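Long-range contact in phosphodiesterase (Pseudomonas aeruginosa, PDB 4G75), which is a colicin M-like bacteriocin that probably kills related bacteria by enzymatically degrading a lipid-linked precursor of peptidoglycan: residues 186-200 against 212-226. Numbering follows the deposited sequence. Where two conformers were deposited one is given.
Sequences PMGQTTVDFNVPYAT and GEITLRIVGILVKST. With MG (magnesium ion), chain B; EDO (1,2-ethanediol), chain G; EDO (1,2-ethanediol), chain C.
G212 meets T200 through its carbonyl oxygen, which takes two bonds from that one residue: a short one from OG1 (T200 OG1 to G212 O, 2.7 Å) and a longer one from the backbone N, which comes from above the carbonyl plane. The OG1 of T200 sits between its own N and carbonyl carbon (chi1 65°), placing it within reach of that oxygen. One residue on, the backbone O of E213 binds the magnesium ion at 2.4 Å, a site completed by V211, D241 and two waters; the side chain of E213 runs outward past P197 CB. I214 exchanges both backbone hydrogen bonds with Y198, and its CD1 rests on T200 CG2. L216 slants against Y198, with CD1 3.7 Å from ring atom CG, while the Y198 hydroxyl is bonded to D203.

On the other face, R217 reaches out fully extended and grips D193 side-on. R217 NE bonds to D193 OD1 at 2.8 Å, almost straight at 175°, and R217 NH2 to D193 OD2 at 2.8 Å; both oxygens use their syn lone pairs, and the two planar groups lie nearly coplanar, 20° apart. N195 OD1 lies beside the CG of R217 but is hydrogen-bonded to Y239. Back on the face of L216 and Y198, I218 puts CB over one face of the F194 ring, 3.9 Å from its centroid in a CH-pi contact, and sends CD1 to V196 CG1. Farther along, L222 CB packs on V192 CG2, and K224 CD passes the carbonyl O of P186 at 3.5 Å on the way to NZ, which bonds to S185 and L182.

From G188–K224 to A199–E213 the pairing is an unbroken antiparallel two-strand arrangement, extended by strand 229-243 on the far side of 213-224: the long, twisted sheet of a colicin M-type domain, with the magnesium site at one end.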
loop_
_atom_site.group_PDB
_atom_site.type_symbol
_atom_site.label_atom_id
_atom_site.label_comp_id
_atom_site.label_asym_id
_atom_site.label_seq_id
_atom_site.Cartn_x
_atom_site.Cartn_y
_atom_site.Cartn_z
ATOM N N PRO A 186 -3.934 -40.139 6.805
ATOM C CA PRO A 186 -3.809 -41.386 7.565
ATOM C C PRO A 186 -3.724 -41.107 9.058
ATOM O O PRO A 186 -3.523 -39.961 9.461
ATOM C CB PRO A 186 -2.472 -41.962 7.081
ATOM C CG PRO A 186 -2.124 -41.206 5.847
ATOM C CD PRO A 186 -2.734 -39.859 6.006
HETATM N N MSE A 187 -3.883 -42.149 9.864
HETATM C CA MSE A 187 -3.638 -42.063 11.296
HETATM C C MSE A 187 -2.160 -41.759 11.489
HETATM O O MSE A 187 -1.348 -42.056 10.614
HETATM C CB MSE A 187 -3.998 -43.396 11.953
HETATM C CG MSE A 187 -4.477 -43.309 13.392
HETATM SE SE MSE A 187 -6.176 -42.366 13.599
HETATM C CE MSE A 187 -6.935 -42.699 11.833
ATOM N N GLY A 188 -1.806 -41.149 12.616
ATOM C CA GLY A 188 -0.416 -40.823 12.882
ATOM C C GLY A 188 0.024 -39.488 12.309
ATOM O O GLY A 188 -0.792 -38.583 12.112
ATOM N N GLN A 189 1.323 -39.376 12.043
ATOM C CA GLN A 189 1.931 -38.122 11.614
ATOM C C GLN A 189 2.029 -38.009 10.096
ATOM O O GLN A 189 2.522 -38.918 9.429
ATOM C CB GLN A 189 3.320 -37.989 12.248
ATOM C CG GLN A 189 4.153 -36.839 11.744
ATOM C CD GLN A 189 5.501 -36.761 12.438
ATOM O OE1 GLN A 189 6.506 -36.398 11.826
ATOM N NE2 GLN A 189 5.527 -37.096 13.724
ATOM N N THR A 190 1.554 -36.885 9.560
ATOM C CA THR A 190 1.533 -36.623 8.119
ATOM C C THR A 190 2.147 -35.262 7.808
ATOM O O THR A 190 1.943 -34.312 8.559
ATOM C CB THR A 190 0.082 -36.598 7.581
ATOM O OG1 THR A 190 -0.513 -37.896 7.714
ATOM C CG2 THR A 190 0.053 -36.176 6.117
ATOM N N THR A 191 2.856 -35.152 6.693
ATOM C CA THR A 191 3.367 -33.861 6.270
ATOM C C THR A 191 2.290 -33.160 5.459
ATOM O O THR A 191 1.710 -33.741 4.540
ATOM C CB THR A 191 4.638 -33.998 5.422
ATOM O OG1 THR A 191 5.662 -34.630 6.199
ATOM C CG2 THR A 191 5.121 -32.626 4.970
ATOM N N VAL A 192 2.024 -31.908 5.811
ATOM C CA VAL A 192 0.981 -31.133 5.169
ATOM C C VAL A 192 1.645 -30.019 4.379
ATOM O O VAL A 192 2.559 -29.364 4.871
ATOM C CB VAL A 192 0.030 -30.509 6.205
ATOM C CG1 VAL A 192 -0.988 -29.627 5.516
ATOM C CG2 VAL A 192 -0.670 -31.599 7.017
ATOM N N ASP A 193 1.198 -29.830 3.142
ATOM C CA ASP A 193 1.759 -28.802 2.279
ATOM C C ASP A 193 0.780 -28.542 1.142
ATOM O O ASP A 193 0.666 -29.340 0.210
ATOM C CB ASP A 193 3.117 -29.256 1.739
ATOM C CG ASP A 193 3.911 -28.129 1.110
ATOM O OD1 ASP A 193 3.373 -27.009 0.947
ATOM O OD2 ASP A 193 5.084 -28.376 0.765
ATOM N N PHE A 194 0.045 -27.440 1.236
ATOM C CA PHE A 194 -0.889 -27.076 0.178
ATOM C C PHE A 194 -0.963 -25.566 -0.075
ATOM O O PHE A 194 -0.541 -24.763 0.754
ATOM C CB PHE A 194 -2.282 -27.674 0.435
ATOM C CG PHE A 194 -2.955 -27.175 1.691
ATOM C CD1 PHE A 194 -3.750 -26.042 1.666
ATOM C CD2 PHE A 194 -2.834 -27.869 2.883
ATOM C CE1 PHE A 194 -4.381 -25.590 2.812
ATOM C CE2 PHE A 194 -3.470 -27.421 4.033
ATOM C CZ PHE A 194 -4.242 -26.281 3.993
ATOM N N ASN A 195 -1.483 -25.199 -1.244
ATOM C CA ASN A 195 -1.615 -23.798 -1.642
ATOM C C ASN A 195 -3.070 -23.375 -1.655
ATOM O O ASN A 195 -3.940 -24.146 -2.053
ATOM C CB ASN A 195 -1.007 -23.583 -3.036
ATOM C CG ASN A 195 0.421 -24.043 -3.118
ATOM O OD1 ASN A 195 1.209 -23.803 -2.207
ATOM N ND2 ASN A 195 0.767 -24.731 -4.209
ATOM N N VAL A 196 -3.338 -22.153 -1.217
ATOM C CA VAL A 196 -4.706 -21.642 -1.184
ATOM C C VAL A 196 -4.736 -20.151 -1.497
ATOM O O VAL A 196 -3.964 -19.375 -0.934
ATOM C CB VAL A 196 -5.408 -21.889 0.185
ATOM C CG1 VAL A 196 -4.706 -22.977 0.970
ATOM C CG2 VAL A 196 -5.505 -20.605 1.003
ATOM N N PRO A 197 -5.627 -19.747 -2.412
ATOM C CA PRO A 197 -5.808 -18.322 -2.685
ATOM C C PRO A 197 -6.480 -17.662 -1.486
ATOM O O PRO A 197 -7.305 -18.284 -0.805
ATOM C CB PRO A 197 -6.744 -18.304 -3.898
ATOM C CG PRO A 197 -6.678 -19.696 -4.472
ATOM C CD PRO A 197 -6.427 -20.595 -3.308
ATOM N N TYR A 198 -6.127 -16.410 -1.229
ATOM C CA TYR A 198 -6.633 -15.722 -0.062
ATOM C C TYR A 198 -6.911 -14.278 -0.406
ATOM O O TYR A 198 -6.027 -13.566 -0.889
ATOM C CB TYR A 198 -5.630 -15.810 1.090
ATOM C CG TYR A 198 -6.230 -15.482 2.436
ATOM C CD1 TYR A 198 -6.837 -16.467 3.206
ATOM C CD2 TYR A 198 -6.194 -14.189 2.934
ATOM C CE1 TYR A 198 -7.392 -16.171 4.448
ATOM C CE2 TYR A 198 -6.754 -13.878 4.165
ATOM C CZ TYR A 198 -7.353 -14.872 4.914
ATOM O OH TYR A 198 -7.899 -14.565 6.140
ATOM N N ALA A 199 -8.146 -13.856 -0.170
ATOM C CA ALA A 199 -8.550 -12.481 -0.449
ATOM C C ALA A 199 -8.178 -11.632 0.747
ATOM O O ALA A 199 -8.875 -11.648 1.761
ATOM C CB ALA A 199 -10.049 -12.413 -0.703
ATOM N N THR A 200 -7.074 -10.901 0.647
ATOM C CA THR A 200 -6.593 -10.156 1.809
ATOM C C THR A 200 -7.563 -9.050 2.236
ATOM O O THR A 200 -7.579 -8.655 3.398
ATOM C CB THR A 200 -5.174 -9.587 1.594
ATOM O OG1 THR A 200 -5.192 -8.606 0.551
ATOM C CG2 THR A 200 -4.203 -10.702 1.222
ATOM N N GLY A 212 -4.138 -7.421 -2.846
ATOM C CA GLY A 212 -5.412 -8.069 -3.136
ATOM C C GLY A 212 -5.398 -9.563 -2.852
ATOM O O GLY A 212 -5.075 -9.988 -1.740
ATOM N N GLU A 213 -5.763 -10.366 -3.847
ATOM C CA GLU A 213 -5.718 -11.815 -3.672
ATOM C C GLU A 213 -4.289 -12.320 -3.822
ATOM O O GLU A 213 -3.616 -12.011 -4.803
ATOM C CB GLU A 213 -6.621 -12.530 -4.681
ATOM C CG GLU A 213 -6.757 -14.021 -4.386
ATOM C CD GLU A 213 -7.399 -14.806 -5.516
ATOM O OE1 GLU A 213 -8.595 -15.143 -5.395
ATOM O OE2 GLU A 213 -6.708 -15.090 -6.519
ATOM N N ILE A 214 -3.829 -13.098 -2.846
ATOM C CA ILE A 214 -2.498 -13.684 -2.908
ATOM C C ILE A 214 -2.647 -15.187 -2.770
ATOM O O ILE A 214 -3.734 -15.673 -2.503
ATOM C CB ILE A 214 -1.592 -13.149 -1.794
ATOM C CG1 ILE A 214 -2.183 -13.473 -0.418
ATOM C CG2 ILE A 214 -1.412 -11.637 -1.948
ATOM C CD1 ILE A 214 -1.309 -13.032 0.745
ATOM N N THR A 215 -1.561 -15.919 -2.969
ATOM C CA THR A 215 -1.593 -17.359 -2.757
ATOM C C THR A 215 -0.820 -17.668 -1.489
ATOM O O THR A 215 0.348 -17.300 -1.362
ATOM C CB THR A 215 -0.965 -18.120 -3.944
ATOM O OG1 THR A 215 -1.637 -17.763 -5.161
ATOM C CG2 THR A 215 -1.072 -19.628 -3.733
ATOM N N LEU A 216 -1.485 -18.324 -0.542
ATOM C CA LEU A 216 -0.822 -18.752 0.680
ATOM C C LEU A 216 -0.315 -20.177 0.524
ATOM O O LEU A 216 -0.798 -20.935 -0.326
ATOM C CB LEU A 216 -1.772 -18.674 1.881
ATOM C CG LEU A 216 -2.361 -17.305 2.236
ATOM C CD1 LEU A 216 -3.262 -17.439 3.459
ATOM C CD2 LEU A 216 -1.248 -16.293 2.485
ATOM N N ARG A 217 0.669 -20.522 1.343
ATOM C CA ARG A 217 1.143 -21.895 1.448
ATOM C C ARG A 217 1.059 -22.326 2.899
ATOM O O ARG A 217 1.617 -21.667 3.785
ATOM C CB ARG A 217 2.591 -21.993 0.970
ATOM C CG ARG A 217 3.097 -23.421 0.863
ATOM C CD ARG A 217 4.527 -23.457 0.358
ATOM N NE ARG A 217 4.954 -24.824 0.089
ATOM C CZ ARG A 217 6.090 -25.147 -0.518
ATOM N NH1 ARG A 217 6.921 -24.197 -0.924
ATOM N NH2 ARG A 217 6.395 -26.424 -0.722
ATOM N N ILE A 218 0.353 -23.427 3.139
ATOM C CA ILE A 218 0.192 -23.972 4.481
ATOM C C ILE A 218 1.057 -25.210 4.591
ATOM O O ILE A 218 0.840 -26.193 3.877
ATOM C CB ILE A 218 -1.273 -24.323 4.782
ATOM C CG1 ILE A 218 -2.101 -23.047 4.958
ATOM C CG2 ILE A 218 -1.380 -25.132 6.083
ATOM C CD1 ILE A 218 -2.354 -22.291 3.697
ATOM N N VAL A 219 2.041 -25.163 5.482
ATOM C CA VAL A 219 2.994 -26.259 5.609
ATOM C C VAL A 219 3.248 -26.609 7.070
ATOM O O VAL A 219 3.444 -25.731 7.906
ATOM C CB VAL A 219 4.331 -25.921 4.920
ATOM C CG1 VAL A 219 4.953 -24.682 5.544
ATOM C CG2 VAL A 219 5.286 -27.103 4.993
ATOM N N GLY A 220 3.241 -27.899 7.376
ATOM C CA GLY A 220 3.451 -28.339 8.736
ATOM C C GLY A 220 3.245 -29.818 8.930
ATOM O O GLY A 220 3.271 -30.603 7.981
ATOM N N ILE A 221 3.035 -30.195 10.183
ATOM C CA ILE A 221 2.878 -31.596 10.526
ATOM C C ILE A 221 1.525 -31.799 11.180
ATOM O O ILE A 221 1.191 -31.126 12.147
ATOM C CB ILE A 221 3.966 -32.042 11.508
ATOM C CG1 ILE A 221 5.348 -31.887 10.868
ATOM C CG2 ILE A 221 3.730 -33.477 11.942
ATOM C CD1 ILE A 221 6.480 -32.372 11.740
ATOM N N LEU A 222 0.747 -32.719 10.627
ATOM C CA LEU A 222 -0.533 -33.091 11.202
ATOM C C LEU A 222 -0.377 -34.406 11.955
ATOM O O LEU A 222 0.273 -35.328 11.462
ATOM C CB LEU A 222 -1.559 -33.277 10.088
ATOM C CG LEU A 222 -2.912 -33.869 10.485
ATOM C CD1 LEU A 222 -3.700 -32.890 11.331
ATOM C CD2 LEU A 222 -3.699 -34.254 9.240
ATOM N N VAL A 223 -0.960 -34.490 13.147
ATOM C CA VAL A 223 -1.068 -35.767 13.841
ATOM C C VAL A 223 -2.536 -36.105 14.063
ATOM O O VAL A 223 -3.282 -35.304 14.630
ATOM C CB VAL A 223 -0.338 -35.752 15.199
ATOM C CG1 VAL A 223 -0.578 -37.069 15.947
ATOM C CG2 VAL A 223 1.152 -35.521 14.984
ATOM N N LYS A 224 -2.954 -37.273 13.586
ATOM C CA LYS A 224 -4.276 -37.802 13.904
ATOM C C LYS A 224 -4.137 -38.990 14.841
ATOM O O LYS A 224 -3.506 -39.987 14.499
ATOM C CB LYS A 224 -5.030 -38.206 12.634
ATOM C CG LYS A 224 -5.337 -37.027 11.715
ATOM C CD LYS A 224 -5.886 -37.505 10.381
ATOM C CE LYS A 224 -7.260 -38.124 10.544
ATOM N NZ LYS A 224 -7.851 -38.470 9.217
ATOM N N SER A 225 -4.721 -38.878 16.030
ATOM C CA SER A 225 -4.605 -39.926 17.037
ATOM C C SER A 225 -5.783 -40.884 17.007
ATOM O O SER A 225 -6.872 -40.535 16.554
ATOM C CB SER A 225 -4.482 -39.313 18.429
ATOM O OG SER A 225 -3.307 -38.533 18.517
ATOM N N THR A 226 -5.559 -42.096 17.500
ATOM C CA THR A 226 -6.603 -43.121 17.492
ATOM C C THR A 226 -7.759 -42.775 18.431
ATOM O O THR A 226 -8.837 -43.355 18.335
ATOM C CB THR A 226 -6.039 -44.517 17.820
ATOM O OG1 THR A 226 -5.386 -44.486 19.095
ATOM C CG2 THR A 226 -5.035 -44.942 16.754
HETATM MG MG MG B . -2.994 -10.076 -6.060
HETATM C C1 EDO G . -10.733 -15.449 1.121
HETATM O O1 EDO G . -9.953 -15.764 -0.036
HETATM C C2 EDO G . -9.815 -14.984 2.241
HETATM O O2 EDO G . -10.469 -15.208 3.497
HETATM C C1 EDO C . 5.899 -20.078 -0.639
HETATM O O1 EDO C . 6.730 -21.214 -0.903
HETATM C C2 EDO C . 6.800 -18.941 -0.175
HETATM O O2 EDO C . 7.553 -19.403 0.952
HETATM O O HOH W 1 -3.057 -11.451 -8.207
HETATM O O HOH W 2 -2.902 -8.006 -7.517
#